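Local coordinates for protein histidyl-trna synthetase (PDB 1ADJ) that joins L-histidine to its cognate tRNA at the expense of ATP, which is split to AMP and diphosphate, at residues 39-44 against 77-82; 58-63 against 259-264; 124-129 against 304-309. All blocks are in the same frame, centred on the assembly; numbering follows the deposited sequence.

Interaction 1. Residues 39-44 against 77-82; sequences LVTPIF and TLRPEG. With HIS (histidine), chain F.
Arg-79 meets 39-44 at two places, with its backbone N at Ile-43 O and with its guanidinium beside Thr-41. The main-chain N donates to Ile-43 O at 3.0 Å, a nearly straight bond (162° at the hydrogen) that continues the pairing of the strands where the 77-82 chain turns into loop. The side chain then runs back along the other segment, and bends at chi2 and chi3 bring the guanidinium alongside Thr-41, with Ile-43 CD1 over one of its faces, 4.2 Å from Arg-79 NH1. There NH2 makes a weak hydrogen bond of 3.4 Å to Thr-41 OG1, while Thr-41 O lies near the guanidinium plane, at its edge, 2.7 Å from NH2. NH1 is hydrogen-bonded to Pro-109 O of strand 102-111, so that this buried group is turned to backbone and hydroxyl oxygens; a long side chain with several N-H groups suits such a place.

Helix 14-33 and strand 37-40 correspond to motif 1 of class II synthetases, and Pro-42 is probably the proline that ends it. The segment lies at the dimer interface: Leu-39 and Val-40 pair with a strand of the second subunit, and Gln-123 of that subunit bonds to Ile-43 N.

Phe-44 and Leu-78 form an antiparallel non-hydrogen-bonded pair, their CA atoms 4.4 Å apart. Phe-44 CB packs against Leu-78 CD1 at 4.3 Å, but Phe-44 CG stands between the backbone N and the carbonyl carbon (chi1 49°), which carries the ring off toward Phe-66 of the second subunit, met edge-to-face. Beyond Arg-79 the chain swings to the bound histidine: Glu-81 runs past the ligand's amino group, which lies nearest its CG, and its OE2 caps Ala-84 N at the start of helix 83-92.

Interaction 2. Residues 58-63 against 259-264; sequences TDIVRK and RGLDYY. With HIS (histidine), chain F.
This is a small, buried contact between a helix start and a loop: Thr-58 and Ile-60, at the head of helix 59-63, touch Gly-260 and Leu-261 of the loop between strands 251-253 and 267-272. A single hydrogen bond joins them, from Thr-58 OG1 to Gly-260 O at 3.2 Å. The donor stands 30° out of the carbonyl plane, and OG1 is directed at the loop because it lies opposite the backbone N about the CA-CB bond (chi1 -174°). Thr-58 holds the N-cap position, but its hydroxyl is spent on the loop; a short hydroxyl side chain suits that reach. Two residues on, Ile-60 extends its CD1 methyl to 3.9 Å from Gly-260 O and also against Leu-261 CG, a small apolar contact beside the hydrogen bond. Asp-262 is turned to Thr-58, yet its carboxylate forms a salt bridge with Arg-204.

The same loop carries two tyrosines to the bound histidine. Tyr-263 CE1 sits over the centre of the Tyr-264 ring, 3.5 Å above its plane, and the two hydroxyls part to different ends of the ligand. Tyr-263 OH accepts a bond of 2.7 Å from the ligand N and is also bonded to Thr-83 OG1. Tyr-264 OH meets the ligand ND1 at 2.6 Å, with the imidazole nitrogen at the edge of the phenol ring. A phenylalanine in place of Tyr-264 would probably leave ND1 without this partner and the imidazole less firmly fixed in its rotation. The loop bears the Arg-Gly-Leu-Asp-Tyr-Tyr signature of histidyl-tRNA synthetases and forms one wall of the amino acid pocket.

Interaction 3. Residues 124-129 against 304-309; sequences FHQVNY and GFAFGV. With HIS (histidine), chain F.
Val-127 and Phe-307 run alongside each other in the same direction from neighbouring antiparallel strands, and the valine is set over a face of the phenylalanine ring: its CB is 3.8 Å from the Phe-307 ring centroid, a CH-pi contact 23° off the ring normal. The next pair repeats the idea with a tyrosine. Tyr-129 CB rests over a face of the Phe-305 ring, 3.7 Å from its centroid, while the two rings meet obliquely, their planes at 34°. Both phenylalanines place CG between the backbone N and the carbonyl carbon (chi1 near +67°), a torsion that folds each ring across toward strand 124-129. Helices 14-33 and 137-153 pack on this apolar face, where beta-branched and aromatic residues fit.

The backbones hold the register with paired bonds, Val-127 with Phe-307 and Tyr-129 with Phe-305. At the far end Val-309 N gives a 2.8 Å bond to His-125 O, just after Gly-308, at the N-cap position of helix 309-318.

On the opposite face the residues are polar or small. The carboxamide of Gln-126 brings NE2 to 3.5 Å from Ala-306 CB, and that methyl is 3.6 Å from CB of the bound histidine; the small methyl suits a place this close to the ligand. Asn-128 ND2 is hydrogen-bonded to Glu-130, which is itself hydrogen-bonded to the bound histidine. Gly-304 lies beside the imidazole and close to Tyr-129 O, a place that suits a residue without a side chain. Strand 123-132, the second strand of motif 2, beside strand 302-308, which leads into the motif 3 helix, is an interior pairing of the class II antiparallel catalytic sheet, on which the active site rests.

How the interactions relate
All three contacts belong to the catalytic core and converge on the bound histidine. Interaction 3 is the innermost and most extensive, regular strand pairing with apolar packing on the face away from the ligand. Interaction 1 is likewise buried but leans on the second subunit, and adds to a short strand pairing an arginine set among oxygen atoms. Interaction 2, also buried though with partly exposed residues, is smallest and farthest from the chain centre, with a single hydroxyl bond, though its loop makes direct bonds to the ligand. Interactions 1 and 2 meet where Glu-81 packs on Leu-261 and approaches Tyr-263; Gly-82 lies against Gln-126 and Asn-128, bringing interaction 1 onto the sheet of interaction 3. Interactions 2 and 3 both reach the ligand without touching each other.

Interaction 1. Residues 39-44 against 77-82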
loop_
_atom_site.group_PDB
_atom_site.type_symbol
_atom_site.label_atom_id
_atom_site.label_comp_id
_atom_site.label_asym_id
_atom_site.label_seq_id
_atom_site.Cartn_x
_atom_site.Cartn_y
_atom_site.Cartn_z
ATOM N N LEU A 39 -9.970 -1.424 -6.115
ATOM C CA LEU A 39 -10.581 -2.048 -4.941
ATOM C C LEU A 39 -9.463 -2.738 -4.186
ATOM O O LEU A 39 -8.804 -3.630 -4.720
ATOM C CB LEU A 39 -11.612 -3.091 -5.385
ATOM C CG LEU A 39 -12.480 -3.990 -4.484
ATOM C CD1 LEU A 39 -11.673 -4.781 -3.473
ATOM C CD2 LEU A 39 -13.539 -3.190 -3.813
ATOM N N VAL A 40 -9.244 -2.326 -2.944
ATOM C CA VAL A 40 -8.193 -2.915 -2.122
ATOM C C VAL A 40 -8.811 -3.776 -1.028
ATOM O O VAL A 40 -9.593 -3.288 -0.221
ATOM C CB VAL A 40 -7.301 -1.830 -1.485
ATOM C CG1 VAL A 40 -6.130 -2.472 -0.779
ATOM C CG2 VAL A 40 -6.804 -0.867 -2.552
ATOM N N THR A 41 -8.503 -5.066 -1.046
ATOM C CA THR A 41 -9.030 -5.993 -0.055
ATOM C C THR A 41 -8.065 -6.085 1.127
ATOM O O THR A 41 -6.884 -5.752 0.990
ATOM C CB THR A 41 -9.235 -7.402 -0.659
ATOM O OG1 THR A 41 -8.004 -7.878 -1.218
ATOM C CG2 THR A 41 -10.285 -7.364 -1.738
ATOM N N PRO A 42 -8.553 -6.531 2.304
ATOM C CA PRO A 42 -7.732 -6.666 3.512
ATOM C C PRO A 42 -6.517 -7.563 3.295
ATOM O O PRO A 42 -6.489 -8.361 2.367
ATOM C CB PRO A 42 -8.701 -7.292 4.502
ATOM C CG PRO A 42 -10.007 -6.711 4.094
ATOM C CD PRO A 42 -9.958 -6.863 2.605
ATOM N N ILE A 43 -5.523 -7.433 4.165
ATOM C CA ILE A 43 -4.296 -8.218 4.077
ATOM C C ILE A 43 -4.555 -9.697 4.375
ATOM O O ILE A 43 -3.792 -10.566 3.950
ATOM C CB ILE A 43 -3.219 -7.633 5.024
ATOM C CG1 ILE A 43 -2.753 -6.272 4.498
ATOM C CG2 ILE A 43 -2.031 -8.575 5.171
ATOM C CD1 ILE A 43 -1.897 -6.343 3.260
ATOM N N PHE A 44 -5.624 -9.987 5.109
ATOM C CA PHE A 44 -5.968 -11.369 5.427
ATOM C C PHE A 44 -7.462 -11.622 5.279
ATOM O O PHE A 44 -8.280 -10.696 5.364
ATOM C CB PHE A 44 -5.447 -11.813 6.818
ATOM C CG PHE A 44 -5.755 -10.855 7.940
ATOM C CD1 PHE A 44 -7.061 -10.657 8.379
ATOM C CD2 PHE A 44 -4.729 -10.151 8.561
ATOM C CE1 PHE A 44 -7.345 -9.770 9.420
ATOM C CE2 PHE A 44 -4.999 -9.257 9.609
ATOM C CZ PHE A 44 -6.311 -9.068 10.038
ATOM N N THR A 77 -5.873 -16.077 7.225
ATOM C CA THR A 77 -4.707 -16.340 6.397
ATOM C C THR A 77 -4.257 -15.128 5.603
ATOM O O THR A 77 -5.075 -14.380 5.057
ATOM C CB THR A 77 -4.968 -17.512 5.433
ATOM O OG1 THR A 77 -5.239 -18.696 6.192
ATOM C CG2 THR A 77 -3.767 -17.768 4.551
ATOM N N LEU A 78 -2.946 -14.910 5.607
ATOM C CA LEU A 78 -2.322 -13.822 4.871
ATOM C C LEU A 78 -2.512 -14.118 3.388
ATOM O O LEU A 78 -2.067 -15.158 2.880
ATOM C CB LEU A 78 -0.825 -13.749 5.200
ATOM C CG LEU A 78 -0.339 -12.716 6.218
ATOM C CD1 LEU A 78 -1.262 -12.654 7.415
ATOM C CD2 LEU A 78 1.088 -13.038 6.639
ATOM N N ARG A 79 -3.220 -13.215 2.721
ATOM C CA ARG A 79 -3.520 -13.301 1.293
ATOM C C ARG A 79 -2.309 -13.682 0.434
ATOM O O ARG A 79 -1.299 -12.969 0.392
ATOM C CB ARG A 79 -4.148 -11.971 0.829
ATOM C CG ARG A 79 -3.845 -11.571 -0.590
ATOM C CD ARG A 79 -3.190 -10.199 -0.638
ATOM N NE ARG A 79 -4.156 -9.121 -0.459
ATOM C CZ ARG A 79 -3.860 -7.827 -0.515
ATOM N NH1 ARG A 79 -2.621 -7.436 -0.747
ATOM N NH2 ARG A 79 -4.811 -6.924 -0.338
ATOM N N PRO A 80 -2.377 -14.854 -0.211
ATOM C CA PRO A 80 -1.308 -15.369 -1.077
ATOM C C PRO A 80 -1.526 -15.015 -2.548
ATOM O O PRO A 80 -0.615 -15.137 -3.365
ATOM C CB PRO A 80 -1.418 -16.872 -0.869
ATOM C CG PRO A 80 -2.895 -17.061 -0.798
ATOM C CD PRO A 80 -3.375 -15.902 0.065
ATOM N N GLU A 81 -2.733 -14.551 -2.863
ATOM C CA GLU A 81 -3.129 -14.204 -4.220
ATOM C C GLU A 81 -4.396 -13.348 -4.136
ATOM O O GLU A 81 -5.129 -13.424 -3.146
ATOM C CB GLU A 81 -3.337 -15.507 -5.005
ATOM C CG GLU A 81 -4.412 -15.516 -6.074
ATOM C CD GLU A 81 -5.774 -15.912 -5.543
ATOM O OE1 GLU A 81 -5.866 -16.505 -4.446
ATOM O OE2 GLU A 81 -6.762 -15.631 -6.233
ATOM N N GLY A 82 -4.679 -12.572 -5.182
ATOM C CA GLY A 82 -5.828 -11.676 -5.154
ATOM C C GLY A 82 -7.200 -12.050 -5.688
ATOM O O GLY A 82 -8.203 -11.541 -5.183
HETATM N N HIS F . -4.744 -15.018 -9.055
HETATM C CA HIS F . -3.819 -15.218 -10.166
HETATM C C HIS F . -2.371 -15.315 -9.697
HETATM O O HIS F . -2.163 -15.257 -8.471
HETATM C CB HIS F . -3.981 -14.097 -11.203
HETATM C CG HIS F . -5.340 -14.056 -11.825
HETATM N ND1 HIS F . -5.946 -15.174 -12.352
HETATM C CD2 HIS F . -6.237 -13.050 -11.949
HETATM C CE1 HIS F . -7.157 -14.864 -12.769
HETATM N NE2 HIS F . -7.358 -13.581 -12.537
HETATM O OXT HIS F . -1.465 -15.477 -10.548
#

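Interaction 2. Residues 58-63 against 259-264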
loop_
_atom_site.group_PDB
_atom_site.type_symbol
_atom_site.label_atom_id
_atom_site.label_comp_id
_atom_site.label_asym_id
_atom_site.label_seq_id
_atom_site.Cartn_x
_atom_site.Cartn_y
_atom_site.Cartn_z
ATOM N N THR A 58 -3.827 -27.665 -4.213
ATOM C CA THR A 58 -2.673 -26.890 -4.656
ATOM C C THR A 58 -1.574 -26.712 -3.611
ATOM O O THR A 58 -1.840 -26.681 -2.407
ATOM C CB THR A 58 -3.103 -25.502 -5.194
ATOM O OG1 THR A 58 -1.963 -24.823 -5.739
ATOM C CG2 THR A 58 -3.713 -24.667 -4.098
ATOM N N ASP A 59 -0.341 -26.557 -4.094
ATOM C CA ASP A 59 0.831 -26.359 -3.242
ATOM C C ASP A 59 0.648 -25.165 -2.312
ATOM O O ASP A 59 1.011 -25.219 -1.133
ATOM C CB ASP A 59 2.075 -26.131 -4.099
ATOM C CG ASP A 59 2.523 -27.381 -4.817
ATOM O OD1 ASP A 59 1.697 -27.988 -5.537
ATOM O OD2 ASP A 59 3.706 -27.757 -4.657
ATOM N N ILE A 60 0.084 -24.091 -2.861
ATOM C CA ILE A 60 -0.172 -22.861 -2.118
ATOM C C ILE A 60 -0.985 -23.141 -0.853
ATOM O O ILE A 60 -0.520 -22.887 0.256
ATOM C CB ILE A 60 -0.925 -21.827 -2.996
ATOM C CG1 ILE A 60 -0.081 -21.470 -4.225
ATOM C CG2 ILE A 60 -1.247 -20.576 -2.188
ATOM C CD1 ILE A 60 -0.776 -20.557 -5.215
ATOM N N VAL A 61 -2.173 -23.709 -1.024
ATOM C CA VAL A 61 -3.047 -24.013 0.103
ATOM C C VAL A 61 -2.452 -25.030 1.078
ATOM O O VAL A 61 -2.460 -24.822 2.296
ATOM C CB VAL A 61 -4.420 -24.535 -0.381
ATOM C CG1 VAL A 61 -5.305 -24.891 0.806
ATOM C CG2 VAL A 61 -5.106 -23.493 -1.242
ATOM N N ARG A 62 -1.908 -26.112 0.536
ATOM C CA ARG A 62 -1.347 -27.178 1.354
ATOM C C ARG A 62 -0.122 -26.863 2.202
ATOM O O ARG A 62 -0.000 -27.393 3.308
ATOM C CB ARG A 62 -1.067 -28.413 0.490
ATOM C CG ARG A 62 -2.314 -29.195 0.065
ATOM C CD ARG A 62 -1.971 -30.309 -0.925
ATOM N NE ARG A 62 -0.953 -31.222 -0.405
ATOM C CZ ARG A 62 0.265 -31.364 -0.924
ATOM N NH1 ARG A 62 0.630 -30.652 -1.986
ATOM N NH2 ARG A 62 1.129 -32.203 -0.365
ATOM N N LYS A 63 0.773 -26.003 1.724
ATOM C CA LYS A 63 1.984 -25.726 2.494
ATOM C C LYS A 63 2.664 -24.383 2.270
ATOM O O LYS A 63 3.817 -24.212 2.675
ATOM C CB LYS A 63 3.014 -26.831 2.224
ATOM C CG LYS A 63 3.398 -26.961 0.747
ATOM C CD LYS A 63 4.582 -27.902 0.531
ATOM C CE LYS A 63 5.052 -27.863 -0.924
ATOM N NZ LYS A 63 6.344 -28.578 -1.136
ATOM N N ARG A 259 -1.608 -23.829 -14.904
ATOM C CA ARG A 259 -1.413 -22.643 -14.099
ATOM C C ARG A 259 -1.299 -23.100 -12.644
ATOM O O ARG A 259 -1.608 -24.255 -12.333
ATOM C CB ARG A 259 -2.574 -21.681 -14.304
ATOM C CG ARG A 259 -2.195 -20.244 -14.079
ATOM C CD ARG A 259 -1.362 -19.674 -15.206
ATOM N NE ARG A 259 -0.453 -18.643 -14.706
ATOM C CZ ARG A 259 -0.825 -17.544 -14.052
ATOM N NH1 ARG A 259 -2.103 -17.294 -13.806
ATOM N NH2 ARG A 259 0.096 -16.704 -13.606
ATOM N N GLY A 260 -0.861 -22.209 -11.759
ATOM C CA GLY A 260 -0.686 -22.576 -10.362
ATOM C C GLY A 260 -1.899 -22.634 -9.447
ATOM O O GLY A 260 -1.742 -22.830 -8.240
ATOM N N LEU A 261 -3.102 -22.484 -9.994
ATOM C CA LEU A 261 -4.311 -22.506 -9.176
ATOM C C LEU A 261 -5.386 -23.411 -9.779
ATOM O O LEU A 261 -5.447 -23.579 -10.994
ATOM C CB LEU A 261 -4.835 -21.079 -8.983
ATOM C CG LEU A 261 -3.775 -20.101 -8.467
ATOM C CD1 LEU A 261 -3.008 -19.493 -9.619
ATOM C CD2 LEU A 261 -4.425 -19.013 -7.664
ATOM N N ASP A 262 -6.242 -23.972 -8.926
ATOM C CA ASP A 262 -7.299 -24.889 -9.364
ATOM C C ASP A 262 -8.638 -24.304 -9.797
ATOM O O ASP A 262 -9.462 -25.024 -10.354
ATOM C CB ASP A 262 -7.553 -25.959 -8.297
ATOM C CG ASP A 262 -6.469 -27.017 -8.252
ATOM O OD1 ASP A 262 -5.561 -26.989 -9.118
ATOM O OD2 ASP A 262 -6.537 -27.883 -7.346
ATOM N N TYR A 263 -8.878 -23.026 -9.530
ATOM C CA TYR A 263 -10.147 -22.398 -9.915
ATOM C C TYR A 263 -10.273 -22.058 -11.411
ATOM O O TYR A 263 -11.350 -21.674 -11.879
ATOM C CB TYR A 263 -10.408 -21.148 -9.061
ATOM C CG TYR A 263 -9.323 -20.082 -9.098
ATOM C CD1 TYR A 263 -8.806 -19.618 -10.308
ATOM C CD2 TYR A 263 -8.841 -19.519 -7.919
ATOM C CE1 TYR A 263 -7.844 -18.621 -10.344
ATOM C CE2 TYR A 263 -7.881 -18.521 -7.944
ATOM C CZ TYR A 263 -7.385 -18.072 -9.162
ATOM O OH TYR A 263 -6.459 -17.054 -9.194
ATOM N N TYR A 264 -9.167 -22.193 -12.142
ATOM C CA TYR A 264 -9.121 -21.892 -13.570
ATOM C C TYR A 264 -9.943 -22.807 -14.449
ATOM O O TYR A 264 -9.939 -24.020 -14.286
ATOM C CB TYR A 264 -7.687 -21.907 -14.082
ATOM C CG TYR A 264 -6.895 -20.684 -13.721
ATOM C CD1 TYR A 264 -7.345 -19.412 -14.055
ATOM C CD2 TYR A 264 -5.685 -20.801 -13.056
ATOM C CE1 TYR A 264 -6.608 -18.290 -13.738
ATOM C CE2 TYR A 264 -4.943 -19.690 -12.733
ATOM C CZ TYR A 264 -5.403 -18.438 -13.076
ATOM O OH TYR A 264 -4.638 -17.345 -12.760
HETATM N N HIS F . -4.744 -15.018 -9.055
HETATM C CA HIS F . -3.819 -15.218 -10.166
HETATM C C HIS F . -2.371 -15.315 -9.697
HETATM O O HIS F . -2.163 -15.257 -8.471
HETATM C CB HIS F . -3.981 -14.097 -11.203
HETATM C CG HIS F . -5.340 -14.056 -11.825
HETATM N ND1 HIS F . -5.946 -15.174 -12.352
HETATM C CD2 HIS F . -6.237 -13.050 -11.949
HETATM C CE1 HIS F . -7.157 -14.864 -12.769
HETATM N NE2 HIS F . -7.358 -13.581 -12.537
HETATM O OXT HIS F . -1.465 -15.477 -10.548
#

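Interaction 3. Residues 124-129 against 304-309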
loop_
_atom_site.group_PDB
_atom_site.type_symbol
_atom_site.label_atom_id
_atom_site.label_comp_id
_atom_site.label_asym_id
_atom_site.label_seq_id
_atom_site.Cartn_x
_atom_site.Cartn_y
_atom_site.Cartn_z
ATOM N N PHE A 124 5.789 -10.442 -1.664
ATOM C CA PHE A 124 6.041 -9.802 -2.945
ATOM C C PHE A 124 4.836 -8.915 -3.236
ATOM O O PHE A 124 3.891 -8.874 -2.446
ATOM C CB PHE A 124 6.267 -10.844 -4.056
ATOM C CG PHE A 124 5.139 -11.829 -4.211
ATOM C CD1 PHE A 124 4.980 -12.875 -3.303
ATOM C CD2 PHE A 124 4.225 -11.701 -5.246
ATOM C CE1 PHE A 124 3.921 -13.772 -3.421
ATOM C CE2 PHE A 124 3.162 -12.596 -5.374
ATOM C CZ PHE A 124 3.012 -13.633 -4.458
ATOM N N HIS A 125 4.880 -8.177 -4.339
ATOM C CA HIS A 125 3.780 -7.283 -4.686
ATOM C C HIS A 125 3.305 -7.506 -6.109
ATOM O O HIS A 125 4.117 -7.649 -7.026
ATOM C CB HIS A 125 4.213 -5.827 -4.520
ATOM C CG HIS A 125 4.688 -5.497 -3.141
ATOM N ND1 HIS A 125 5.942 -5.840 -2.685
ATOM C CD2 HIS A 125 4.060 -4.896 -2.104
ATOM C CE1 HIS A 125 6.066 -5.467 -1.424
ATOM N NE2 HIS A 125 4.938 -4.891 -1.047
ATOM N N GLN A 126 1.993 -7.503 -6.301
ATOM C CA GLN A 126 1.456 -7.702 -7.629
ATOM C C GLN A 126 0.290 -6.791 -7.969
ATOM O O GLN A 126 -0.395 -6.277 -7.072
ATOM C CB GLN A 126 1.068 -9.174 -7.846
ATOM C CG GLN A 126 -0.185 -9.665 -7.127
ATOM C CD GLN A 126 -0.457 -11.148 -7.382
ATOM O OE1 GLN A 126 0.469 -11.928 -7.624
ATOM N NE2 GLN A 126 -1.730 -11.540 -7.332
ATOM N N VAL A 127 0.155 -6.514 -9.267
ATOM C CA VAL A 127 -0.938 -5.709 -9.798
ATOM C C VAL A 127 -1.930 -6.783 -10.206
ATOM O O VAL A 127 -1.554 -7.754 -10.865
ATOM C CB VAL A 127 -0.505 -4.888 -11.026
ATOM C CG1 VAL A 127 -1.714 -4.259 -11.698
ATOM C CG2 VAL A 127 0.475 -3.807 -10.604
ATOM N N ASN A 128 -3.180 -6.623 -9.800
ATOM C CA ASN A 128 -4.208 -7.612 -10.067
ATOM C C ASN A 128 -5.392 -6.983 -10.787
ATOM O O ASN A 128 -5.903 -5.950 -10.350
ATOM C CB ASN A 128 -4.649 -8.205 -8.730
ATOM C CG ASN A 128 -5.548 -9.406 -8.879
ATOM O OD1 ASN A 128 -5.080 -10.552 -8.881
ATOM N ND2 ASN A 128 -6.855 -9.166 -8.915
ATOM N N TYR A 129 -5.790 -7.584 -11.909
ATOM C CA TYR A 129 -6.925 -7.117 -12.701
ATOM C C TYR A 129 -7.971 -8.218 -12.725
ATOM O O TYR A 129 -7.629 -9.394 -12.881
ATOM C CB TYR A 129 -6.506 -6.790 -14.130
ATOM C CG TYR A 129 -7.676 -6.565 -15.063
ATOM C CD1 TYR A 129 -8.441 -5.403 -14.980
ATOM C CD2 TYR A 129 -8.027 -7.521 -16.019
ATOM C CE1 TYR A 129 -9.528 -5.193 -15.824
ATOM C CE2 TYR A 129 -9.114 -7.321 -16.867
ATOM C CZ TYR A 129 -9.859 -6.149 -16.761
ATOM O OH TYR A 129 -10.933 -5.925 -17.594
ATOM N N GLY A 304 -9.060 -12.569 -15.530
ATOM C CA GLY A 304 -8.201 -11.538 -14.999
ATOM C C GLY A 304 -6.762 -11.971 -15.084
ATOM O O GLY A 304 -6.450 -13.020 -15.650
ATOM N N PHE A 305 -5.881 -11.168 -14.520
ATOM C CA PHE A 305 -4.472 -11.491 -14.515
ATOM C C PHE A 305 -3.840 -10.793 -13.330
ATOM O O PHE A 305 -4.506 -10.051 -12.604
ATOM C CB PHE A 305 -3.807 -11.030 -15.810
ATOM C CG PHE A 305 -3.759 -9.540 -15.971
ATOM C CD1 PHE A 305 -2.726 -8.795 -15.406
ATOM C CD2 PHE A 305 -4.737 -8.877 -16.696
ATOM C CE1 PHE A 305 -2.668 -7.413 -15.563
ATOM C CE2 PHE A 305 -4.688 -7.491 -16.863
ATOM C CZ PHE A 305 -3.653 -6.757 -16.294
ATOM N N ALA A 306 -2.553 -11.035 -13.144
ATOM C CA ALA A 306 -1.794 -10.419 -12.069
ATOM C C ALA A 306 -0.354 -10.532 -12.489
ATOM O O ALA A 306 0.002 -11.444 -13.231
ATOM C CB ALA A 306 -2.012 -11.162 -10.766
ATOM N N PHE A 307 0.460 -9.561 -12.114
ATOM C CA PHE A 307 1.867 -9.639 -12.457
ATOM C C PHE A 307 2.734 -9.196 -11.283
ATOM O O PHE A 307 2.338 -8.326 -10.495
ATOM C CB PHE A 307 2.187 -8.862 -13.745
ATOM C CG PHE A 307 2.060 -7.372 -13.631
ATOM C CD1 PHE A 307 3.048 -6.620 -13.003
ATOM C CD2 PHE A 307 0.999 -6.708 -14.231
ATOM C CE1 PHE A 307 2.989 -5.233 -12.978
ATOM C CE2 PHE A 307 0.925 -5.312 -14.216
ATOM C CZ PHE A 307 1.925 -4.573 -13.590
ATOM N N GLY A 308 3.880 -9.847 -11.129
ATOM C CA GLY A 308 4.779 -9.506 -10.050
ATOM C C GLY A 308 5.551 -8.233 -10.331
ATOM O O GLY A 308 6.315 -8.150 -11.299
ATOM N N VAL A 309 5.362 -7.235 -9.474
ATOM C CA VAL A 309 6.060 -5.967 -9.617
ATOM C C VAL A 309 7.581 -6.174 -9.581
ATOM O O VAL A 309 8.313 -5.599 -10.398
ATOM C CB VAL A 309 5.626 -4.977 -8.527
ATOM C CG1 VAL A 309 6.346 -3.671 -8.703
ATOM C CG2 VAL A 309 4.128 -4.745 -8.605
HETATM N N HIS F . -4.744 -15.018 -9.055
HETATM C CA HIS F . -3.819 -15.218 -10.166
HETATM C C HIS F . -2.371 -15.315 -9.697
HETATM O O HIS F . -2.163 -15.257 -8.471
HETATM C CB HIS F . -3.981 -14.097 -11.203
HETATM C CG HIS F . -5.340 -14.056 -11.825
HETATM N ND1 HIS F . -5.946 -15.174 -12.352
HETATM C CD2 HIS F . -6.237 -13.050 -11.949
HETATM C CE1 HIS F . -7.157 -14.864 -12.769
HETATM N NE2 HIS F . -7.358 -13.581 -12.537
HETATM O OXT HIS F . -1.465 -15.477 -10.548
#